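Local coordinates for hypothetical protein ST1625 (Sulfolobus tokodaii, PDB 1WY6) that is of unknown function but folds as an all-helical archaeal repeat protein, a form often used to bind other proteins, at residues A[143-146]-A[147-151]; A[122-125]-A[126-129]; A[133-137]-A[138-142]. All coordinates share one frame; numbering follows the deposited sequence.

Contact 1 (A[143-146]-A[147-151])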
ATOM      1  N   ASP A 143     -18.446   4.172  -8.026  1.00 25.78           N
ATOM      2  CA  ASP A 143     -17.491   3.076  -8.101  1.00 25.25           C
ATOM      3  C   ASP A 143     -17.524   2.280  -6.810  1.00 23.21           C
ATOM      4  O   ASP A 143     -17.383   1.062  -6.820  1.00 24.07           O
ATOM      5  CB  ASP A 143     -16.078   3.603  -8.364  1.00 25.95           C
ATOM      6  CG  ASP A 143     -15.938   4.225  -9.743  1.00 29.44           C
ATOM      7  OD1 ASP A 143     -16.453   3.623 -10.711  1.00 35.11           O
ATOM      8  OD2 ASP A 143     -15.308   5.298  -9.863  1.00 25.25           O
ATOM      9  N   ALA A 144     -17.719   2.973  -5.696  1.00 20.55           N
ATOM     10  CA  ALA A 144     -17.783   2.296  -4.411  1.00 18.90           C
ATOM     11  C   ALA A 144     -18.859   1.210  -4.479  1.00 18.54           C
ATOM     12  O   ALA A 144     -18.613   0.055  -4.123  1.00 18.24           O
ATOM     13  CB  ALA A 144     -18.107   3.292  -3.315  1.00 16.78           C
ATOM     14  N   THR A 145     -20.044   1.596  -4.953  1.00 18.39           N
ATOM     15  CA  THR A 145     -21.182   0.689  -5.081  1.00 21.18           C
ATOM     16  C   THR A 145     -20.894  -0.446  -6.055  1.00 19.57           C
ATOM     17  O   THR A 145     -21.151  -1.609  -5.764  1.00 18.19           O
ATOM     18  CB  THR A 145     -22.450   1.446  -5.562  1.00 22.15           C
ATOM     19  OG1 THR A 145     -22.944   2.278  -4.506  1.00 22.81           O
ATOM     20  CG2 THR A 145     -23.531   0.466  -5.982  1.00 23.60           C
ATOM     21  N   THR A 146     -20.360  -0.097  -7.215  1.00 18.64           N
ATOM     22  CA  THR A 146     -20.037  -1.085  -8.224  1.00 18.31           C
ATOM     23  C   THR A 146     -19.194  -2.206  -7.625  1.00 18.00           C
ATOM     24  O   THR A 146     -19.411  -3.378  -7.933  1.00 18.01           O
ATOM     25  CB  THR A 146     -19.271  -0.434  -9.386  1.00 18.66           C
ATOM     26  OG1 THR A 146     -20.095   0.575  -9.983  1.00 16.81           O
ATOM     27  CG2 THR A 146     -18.895  -1.475 -10.446  1.00 17.75           C
ATOM     28  N   LEU A 147     -18.241  -1.834  -6.770  1.00 18.20           N
ATOM     29  CA  LEU A 147     -17.353  -2.794  -6.118  1.00 16.06           C
ATOM     30  C   LEU A 147     -18.080  -3.643  -5.080  1.00 15.39           C
ATOM     31  O   LEU A 147     -17.923  -4.862  -5.053  1.00 15.42           O
ATOM     32  CB  LEU A 147     -16.167  -2.062  -5.467  1.00 17.28           C
ATOM     33  CG  LEU A 147     -15.151  -1.455  -6.446  1.00 15.41           C
ATOM     34  CD1 LEU A 147     -14.058  -0.691  -5.701  1.00 16.32           C
ATOM     35  CD2 LEU A 147     -14.534  -2.577  -7.264  1.00 21.22           C
ATOM     36  N   LEU A 148     -18.872  -3.004  -4.223  1.00 13.27           N
ATOM     37  CA  LEU A 148     -19.623  -3.743  -3.212  1.00 13.83           C
ATOM     38  C   LEU A 148     -20.594  -4.703  -3.885  1.00 15.23           C
ATOM     39  O   LEU A 148     -20.891  -5.763  -3.347  1.00 19.58           O
ATOM     40  CB  LEU A 148     -20.390  -2.791  -2.288  1.00 13.67           C
ATOM     41  CG  LEU A 148     -19.544  -2.068  -1.230  1.00 15.26           C
ATOM     42  CD1 LEU A 148     -20.439  -1.165  -0.377  1.00 10.60           C
ATOM     43  CD2 LEU A 148     -18.827  -3.092  -0.366  1.00 15.56           C
ATOM     44  N   ILE A 149     -21.092  -4.327  -5.058  1.00 16.59           N
ATOM     45  CA  ILE A 149     -22.006  -5.187  -5.798  1.00 20.35           C
ATOM     46  C   ILE A 149     -21.221  -6.419  -6.243  1.00 21.27           C
ATOM     47  O   ILE A 149     -21.700  -7.545  -6.117  1.00 22.46           O
ATOM     48  CB  ILE A 149     -22.606  -4.459  -7.034  1.00 20.46           C
ATOM     49  CG1 ILE A 149     -23.662  -3.449  -6.576  1.00 17.26           C
ATOM     50  CG2 ILE A 149     -23.220  -5.471  -7.994  1.00 23.12           C
ATOM     51  CD1 ILE A 149     -24.245  -2.611  -7.691  1.00 24.09           C
ATOM     52  N   GLU A 150     -20.007  -6.197  -6.748  1.00 20.43           N
ATOM     53  CA  GLU A 150     -19.151  -7.298  -7.180  1.00 20.84           C
ATOM     54  C   GLU A 150     -18.762  -8.185  -5.996  1.00 17.53           C
ATOM     55  O   GLU A 150     -18.694  -9.404  -6.125  1.00 15.24           O
ATOM     56  CB  GLU A 150     -17.886  -6.769  -7.861  1.00 22.70           C
ATOM     57  CG  GLU A 150     -16.923  -7.875  -8.284  1.00 30.97           C
ATOM     58  CD  GLU A 150     -17.505  -8.804  -9.345  1.00 34.58           C
ATOM     59  OE1 GLU A 150     -16.986  -9.931  -9.485  1.00 38.62           O
ATOM     60  OE2 GLU A 150     -18.468  -8.411 -10.043  1.00 30.04           O
ATOM     61  N   ALA A 151     -18.504  -7.573  -4.844  1.00 16.68           N
ATOM     62  CA  ALA A 151     -18.139  -8.326  -3.643  1.00 16.08           C
ATOM     63  C   ALA A 151     -19.318  -9.191  -3.192  1.00 16.00           C
ATOM     64  O   ALA A 151     -19.140 -10.309  -2.715  1.00 14.89           O
ATOM     65  CB  ALA A 151     -17.745  -7.368  -2.523  1.00 15.82           C
TER
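Thr145 and Ile149, one turn apart on helix 141-153, make the one close meeting of two side chains here. The methyl CG2 of Thr145 lies 3.6 Å from the terminal CD1 of Ile149, the two chains crossing at a slant. The torsions explain the match: in Thr145 OG1 lies opposite the carbonyl carbon (chi1 -72°), which leaves CG2 opposite the backbone N, while the extended Ile149 chain, with CG1 opposite its own carbonyl carbon, runs back toward the preceding turn. On that path Ile149 CG1 passes 3.2 Å from Thr145 O. Leu147 does the same, its CG standing 3.4 Å from Asp143 O, and CG of Leu148 rests near the carbonyl oxygen of Ala144.

Backbone bonds of the i to i+4 kind link the two halves, as in any regular alpha helix. Ile149 N to Thr145 O, at 2.8 Å, is the shortest across the join. Leu148 N reaches Ala144 O at 3.1 Å, and Glu150 N meets Thr146 O at 3.1 Å. Leu147 N bonds to Asp143 O at 3.0 Å and adds a weak second bond to Ala144 O.

The helix follows helix 125-137 in this helical-repeat fold, and its faces differ accordingly. Leu147 and Ala144 pack against helix 125-137, touching Leu128 and Arg136 respectively, while Leu148 reaches Arg136 of helix 125-137 and Val163 of helix 157-164.

Both threonine hydroxyls turn back along the helix. OG1 of Thr145 is hydrogen-bonded to Glu141 O and OG1 of Thr146 to Arg142 O, which occupies each hydroxyl locally and leaves the Thr145 methyl to meet the isoleucine.

Contact 2 (A[122-125]-A[126-129])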
ATOM      1  N   GLU A 122     -10.281 -10.340 -10.444  1.00 43.57           N
ATOM      2  CA  GLU A 122      -9.710 -11.556  -9.872  1.00 39.49           C
ATOM      3  C   GLU A 122      -9.466 -11.413  -8.375  1.00 34.46           C
ATOM      4  O   GLU A 122      -9.237 -12.400  -7.675  1.00 30.27           O
ATOM      5  CB  GLU A 122      -8.391 -11.884 -10.577  1.00 39.17           C
ATOM      6  CG  GLU A 122      -7.801 -13.227 -10.201  1.00 44.05           C
ATOM      7  CD  GLU A 122      -8.766 -14.376 -10.446  1.00 50.57           C
ATOM      8  OE1 GLU A 122      -9.301 -14.476 -11.572  1.00 49.96           O
ATOM      9  OE2 GLU A 122      -8.986 -15.184  -9.516  1.00 53.75           O
ATOM     10  N   VAL A 123      -9.514 -10.175  -7.890  1.00 32.19           N
ATOM     11  CA  VAL A 123      -9.290  -9.893  -6.475  1.00 30.14           C
ATOM     12  C   VAL A 123     -10.383 -10.489  -5.600  1.00 28.10           C
ATOM     13  O   VAL A 123     -11.511 -10.684  -6.054  1.00 26.18           O
ATOM     14  CB  VAL A 123      -9.224  -8.371  -6.214  1.00 32.16           C
ATOM     15  CG1 VAL A 123      -7.897  -7.817  -6.710  1.00 32.03           C
ATOM     16  CG2 VAL A 123     -10.383  -7.673  -6.912  1.00 29.55           C
ATOM     17  N   SER A 124     -10.041 -10.777  -4.347  1.00 25.75           N
ATOM     18  CA  SER A 124     -10.987 -11.352  -3.401  1.00 25.40           C
ATOM     19  C   SER A 124     -12.017 -10.308  -2.982  1.00 23.90           C
ATOM     20  O   SER A 124     -11.855  -9.119  -3.248  1.00 22.85           O
ATOM     21  CB  SER A 124     -10.246 -11.863  -2.166  1.00 23.84           C
ATOM     22  OG  SER A 124      -9.643 -10.792  -1.467  1.00 25.71           O
ATOM     23  N   ALA A 125     -13.073 -10.760  -2.316  1.00 24.39           N
ATOM     24  CA  ALA A 125     -14.130  -9.867  -1.861  1.00 23.07           C
ATOM     25  C   ALA A 125     -13.603  -8.836  -0.858  1.00 22.95           C
ATOM     26  O   ALA A 125     -14.008  -7.672  -0.885  1.00 19.89           O
ATOM     27  CB  ALA A 125     -15.263 -10.684  -1.232  1.00 24.84           C
ATOM     28  N   SER A 126     -12.702  -9.264   0.021  1.00 21.56           N
ATOM     29  CA  SER A 126     -12.142  -8.365   1.033  1.00 22.18           C
ATOM     30  C   SER A 126     -11.495  -7.136   0.404  1.00 18.84           C
ATOM     31  O   SER A 126     -11.734  -6.004   0.827  1.00 18.69           O
ATOM     32  CB  SER A 126     -11.121  -9.108   1.898  1.00 22.15           C
ATOM     33  OG  SER A 126     -10.081  -9.648   1.105  1.00 26.57           O
ATOM     34  N   ILE A 127     -10.679  -7.363  -0.613  1.00  8.99           N
ATOM     35  CA  ILE A 127     -10.012  -6.273  -1.302  1.00  8.99           C
ATOM     36  C   ILE A 127     -11.046  -5.349  -1.966  1.00  8.99           C
ATOM     37  O   ILE A 127     -10.954  -4.123  -1.847  1.00 16.72           O
ATOM     38  CB  ILE A 127      -8.989  -6.846  -2.325  1.00  8.99           C
ATOM     39  CG1 ILE A 127      -7.829  -7.495  -1.553  1.00  8.99           C
ATOM     40  CG2 ILE A 127      -8.457  -5.738  -3.222  1.00  8.99           C
ATOM     41  CD1 ILE A 127      -6.917  -8.404  -2.372  1.00  8.99           C
ATOM     42  N   LEU A 128     -12.040  -5.924  -2.640  1.00 17.38           N
ATOM     43  CA  LEU A 128     -13.086  -5.112  -3.268  1.00 18.76           C
ATOM     44  C   LEU A 128     -13.755  -4.248  -2.198  1.00 17.04           C
ATOM     45  O   LEU A 128     -14.059  -3.074  -2.427  1.00 17.96           O
ATOM     46  CB  LEU A 128     -14.149  -6.000  -3.917  1.00 19.72           C
ATOM     47  CG  LEU A 128     -13.763  -6.825  -5.144  1.00 25.25           C
ATOM     48  CD1 LEU A 128     -14.861  -7.833  -5.438  1.00 25.15           C
ATOM     49  CD2 LEU A 128     -13.540  -5.907  -6.335  1.00 29.00           C
ATOM     50  N   VAL A 129     -13.980  -4.836  -1.026  1.00 15.32           N
ATOM     51  CA  VAL A 129     -14.614  -4.112   0.068  1.00 14.53           C
ATOM     52  C   VAL A 129     -13.730  -2.987   0.610  1.00 15.19           C
ATOM     53  O   VAL A 129     -14.221  -1.889   0.880  1.00 14.69           O
ATOM     54  CB  VAL A 129     -14.985  -5.059   1.228  1.00 13.93           C
ATOM     55  CG1 VAL A 129     -15.334  -4.253   2.464  1.00 11.37           C
ATOM     56  CG2 VAL A 129     -16.172  -5.926   0.828  1.00 18.86           C
TER
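Ser124 OG and Ser126 OG share a hydrogen bond of 2.8 Å, and either hydroxyl could be the donor. Each oxygen sits between its own backbone N and carbonyl carbon (chi1 65° in Ser124, 58° in Ser126), a rotation that brings both hydroxyls together at the start of helix 125-137. Ser124 is the N-cap residue; its OG also has the CD1 methyl of Ile127 as a neighbour at 3.7 Å.

The first turn closes through two main-chain bonds. Leu128 N reaches Ser124 O at 3.3 Å, and Val129 N bonds to Ala125 O at 2.8 Å. A methyl of Val129, CG2, lies beside that same Ala125 oxygen at 3.3 Å.

Val123, just ahead of the cap, folds back over the turn and divides its branches between two partners. Its CG2 meets CD2 of Leu128 at 3.7 Å, a slanting approach, while its CB and CG1 each stand 4.1 Å from CG2 of Ile127, the two side chains crossing at about a right angle. These apolar contacts join the incoming loop to the helix it starts.

Asn88 OD1 accepts a hydrogen bond from Ser124 N, and Val123 and Leu128 both touch Ile117 of helix 107-117. Leu128 also packs on Ala151 of helix 141-153, so the helix start is flanked by the helices before and after it in the chain.

Contact 3 (A[133-137]-A[138-142])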
ATOM      1  N   ASN A 133     -14.954   0.990   0.243  1.00 14.03           N
ATOM      2  CA  ASN A 133     -15.142   1.837   1.403  1.00 14.84           C
ATOM      3  C   ASN A 133     -14.176   3.028   1.428  1.00 15.28           C
ATOM      4  O   ASN A 133     -14.525   4.100   1.924  1.00 15.44           O
ATOM      5  CB  ASN A 133     -15.031   0.978   2.669  1.00 17.31           C
ATOM      6  CG  ASN A 133     -16.245   0.063   2.856  1.00 13.96           C
ATOM      7  OD1 ASN A 133     -16.234  -0.852   3.678  1.00 19.34           O
ATOM      8  ND2 ASN A 133     -17.297   0.319   2.093  1.00 18.46           N
ATOM      9  N   ALA A 134     -12.971   2.854   0.887  1.00 13.15           N
ATOM     10  CA  ALA A 134     -12.022   3.962   0.837  1.00 13.19           C
ATOM     11  C   ALA A 134     -12.553   4.959  -0.204  1.00 13.14           C
ATOM     12  O   ALA A 134     -12.524   6.176  -0.003  1.00 14.61           O
ATOM     13  CB  ALA A 134     -10.639   3.466   0.431  1.00 14.00           C
ATOM     14  N   LEU A 135     -13.048   4.431  -1.320  1.00 14.93           N
ATOM     15  CA  LEU A 135     -13.584   5.282  -2.371  1.00 17.47           C
ATOM     16  C   LEU A 135     -14.759   6.107  -1.856  1.00 20.08           C
ATOM     17  O   LEU A 135     -14.827   7.312  -2.082  1.00 18.87           O
ATOM     18  CB  LEU A 135     -14.027   4.432  -3.572  1.00 19.94           C
ATOM     19  CG  LEU A 135     -12.893   3.932  -4.475  1.00 14.94           C
ATOM     20  CD1 LEU A 135     -13.409   2.860  -5.431  1.00 18.17           C
ATOM     21  CD2 LEU A 135     -12.297   5.117  -5.251  1.00 12.66           C
ATOM     22  N   ARG A 136     -15.681   5.458  -1.155  1.00 19.19           N
ATOM     23  CA  ARG A 136     -16.840   6.157  -0.635  1.00 21.89           C
ATOM     24  C   ARG A 136     -16.366   7.310   0.255  1.00 22.40           C
ATOM     25  O   ARG A 136     -17.024   8.351   0.338  1.00 20.95           O
ATOM     26  CB  ARG A 136     -17.730   5.176   0.133  1.00 23.94           C
ATOM     27  CG  ARG A 136     -19.169   5.618   0.277  1.00 31.37           C
ATOM     28  CD  ARG A 136     -20.052   4.443   0.656  1.00 35.55           C
ATOM     29  NE  ARG A 136     -20.369   3.603  -0.496  1.00 45.16           N
ATOM     30  CZ  ARG A 136     -20.586   2.293  -0.438  1.00 49.69           C
ATOM     31  NH1 ARG A 136     -20.877   1.615  -1.540  1.00 51.14           N
ATOM     32  NH2 ARG A 136     -20.492   1.650   0.715  1.00 52.32           N
ATOM     33  N   ARG A 137     -15.209   7.133   0.896  1.00 22.96           N
ATOM     34  CA  ARG A 137     -14.643   8.166   1.762  1.00 24.11           C
ATOM     35  C   ARG A 137     -14.121   9.379   0.985  1.00 23.48           C
ATOM     36  O   ARG A 137     -13.914  10.439   1.570  1.00 23.09           O
ATOM     37  CB  ARG A 137     -13.509   7.599   2.629  1.00 24.78           C
ATOM     38  CG  ARG A 137     -13.956   6.701   3.782  1.00 29.32           C
ATOM     39  CD  ARG A 137     -12.773   6.330   4.677  1.00 34.75           C
ATOM     40  NE  ARG A 137     -12.180   7.506   5.318  1.00 38.37           N
ATOM     41  CZ  ARG A 137     -10.968   7.538   5.876  1.00 36.93           C
ATOM     42  NH1 ARG A 137     -10.200   6.452   5.877  1.00 33.72           N
ATOM     43  NH2 ARG A 137     -10.518   8.663   6.427  1.00 26.57           N
ATOM     44  N   VAL A 138     -13.891   9.225  -0.319  1.00 21.93           N
ATOM     45  CA  VAL A 138     -13.422  10.347  -1.134  1.00 20.88           C
ATOM     46  C   VAL A 138     -14.529  10.905  -2.034  1.00 21.41           C
ATOM     47  O   VAL A 138     -14.275  11.741  -2.909  1.00 21.31           O
ATOM     48  CB  VAL A 138     -12.178   9.985  -2.017  1.00 19.33           C
ATOM     49  CG1 VAL A 138     -10.922   9.940  -1.155  1.00 20.34           C
ATOM     50  CG2 VAL A 138     -12.380   8.657  -2.713  1.00 13.37           C
ATOM     51  N   GLY A 139     -15.756  10.441  -1.815  1.00 21.04           N
ATOM     52  CA  GLY A 139     -16.886  10.928  -2.591  1.00 22.98           C
ATOM     53  C   GLY A 139     -17.249  10.167  -3.852  1.00 23.63           C
ATOM     54  O   GLY A 139     -18.078  10.636  -4.641  1.00 25.46           O
ATOM     55  N   ASP A 140     -16.651   8.994  -4.044  1.00 22.63           N
ATOM     56  CA  ASP A 140     -16.921   8.186  -5.228  1.00 23.41           C
ATOM     57  C   ASP A 140     -17.903   7.046  -4.940  1.00 24.86           C
ATOM     58  O   ASP A 140     -17.513   5.873  -4.914  1.00 19.25           O
ATOM     59  CB  ASP A 140     -15.618   7.594  -5.771  1.00 24.41           C
ATOM     60  CG  ASP A 140     -15.789   6.967  -7.141  1.00 26.52           C
ATOM     61  OD1 ASP A 140     -16.938   6.659  -7.521  1.00 33.77           O
ATOM     62  OD2 ASP A 140     -14.770   6.775  -7.837  1.00 31.99           O
ATOM     63  N   GLU A 141     -19.171   7.395  -4.737  1.00 28.59           N
ATOM     64  CA  GLU A 141     -20.210   6.405  -4.456  1.00 31.05           C
ATOM     65  C   GLU A 141     -20.476   5.445  -5.613  1.00 29.39           C
ATOM     66  O   GLU A 141     -20.708   4.256  -5.389  1.00 28.29           O
ATOM     67  CB  GLU A 141     -21.522   7.094  -4.063  1.00 32.04           C
ATOM     68  CG  GLU A 141     -21.630   7.442  -2.580  1.00 39.76           C
ATOM     69  CD  GLU A 141     -20.686   8.554  -2.160  1.00 41.93           C
ATOM     70  OE1 GLU A 141     -20.556   8.794  -0.940  1.00 35.98           O
ATOM     71  OE2 GLU A 141     -20.079   9.189  -3.048  1.00 52.59           O
ATOM     72  N   ARG A 142     -20.439   5.955  -6.842  1.00 29.69           N
ATOM     73  CA  ARG A 142     -20.681   5.128  -8.023  1.00 31.04           C
ATOM     74  C   ARG A 142     -19.749   3.929  -8.110  1.00 28.16           C
ATOM     75  O   ARG A 142     -20.201   2.795  -8.264  1.00 27.87           O
ATOM     76  CB  ARG A 142     -20.538   5.955  -9.302  1.00 32.91           C
ATOM     77  CG  ARG A 142     -21.625   6.986  -9.494  1.00 42.78           C
ATOM     78  CD  ARG A 142     -21.623   7.546 -10.912  1.00 54.02           C
ATOM     79  NE  ARG A 142     -22.729   8.473 -11.128  1.00 60.27           N
ATOM     80  CZ  ARG A 142     -24.013   8.157 -10.968  1.00 62.86           C
ATOM     81  NH1 ARG A 142     -24.357   6.932 -10.588  1.00 64.10           N
ATOM     82  NH2 ARG A 142     -24.956   9.067 -11.183  1.00 64.55           N
TER
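A Schellman motif ends helix 125-137, with Gly139 at positive phi as its C-prime residue. Asp140 N reaches back to Leu135 O, an oxygen whose position is less certain, and Gly139 N bonds to Arg136 O at 3.3 Å from well above the carbonyl plane. At these backbone angles a CB on Gly139 would collide with Val138 O.

Leu135 and Asp140 run alongside each other in the same direction, with Leu135 CD2 3.9 Å from Asp140 OD2. Asp140 is also the N-cap of the next helix: with CG opposite its backbone N (chi1 -169°), its OD1 accepts a bond from Asp143 N. The aliphatic part of Arg136 crosses Glu141 about at right angles, CG to OE1 3.7 Å, but the two charged groups do not touch.

Val138 adds an apolar flank to the turn. A serine in place of Val138 would probably leave Val102 and Leu110 without the valine side chain they pack on.

Around the turn, Val138 packs on helices 92-103 and 107-117, Leu135 on helix 107-117, and Arg136 on helix 141-153.

How the contacts relate
Along the chain contact 2 comes first, contact 3 second and contact 1 last, following two successive helices. Contacts 2 and 3 occupy the beginning and end of helix 125-137, their centres about 16 Å apart with no touch beyond their linkage in sequence. Contact 3 turns the chain into helix 141-153, where contact 1 lies, its centre about 10 Å from that of each of the others. Thus the chain returns alongside itself: Leu147 CD2 meets Leu128 CD2 at 3.6 Å, and Leu147 CD1 meets Leu135 CD1 at 3.6 Å. Together the three contacts trace start, turn and return of one helical hairpin near the C-terminal end of the repeat array.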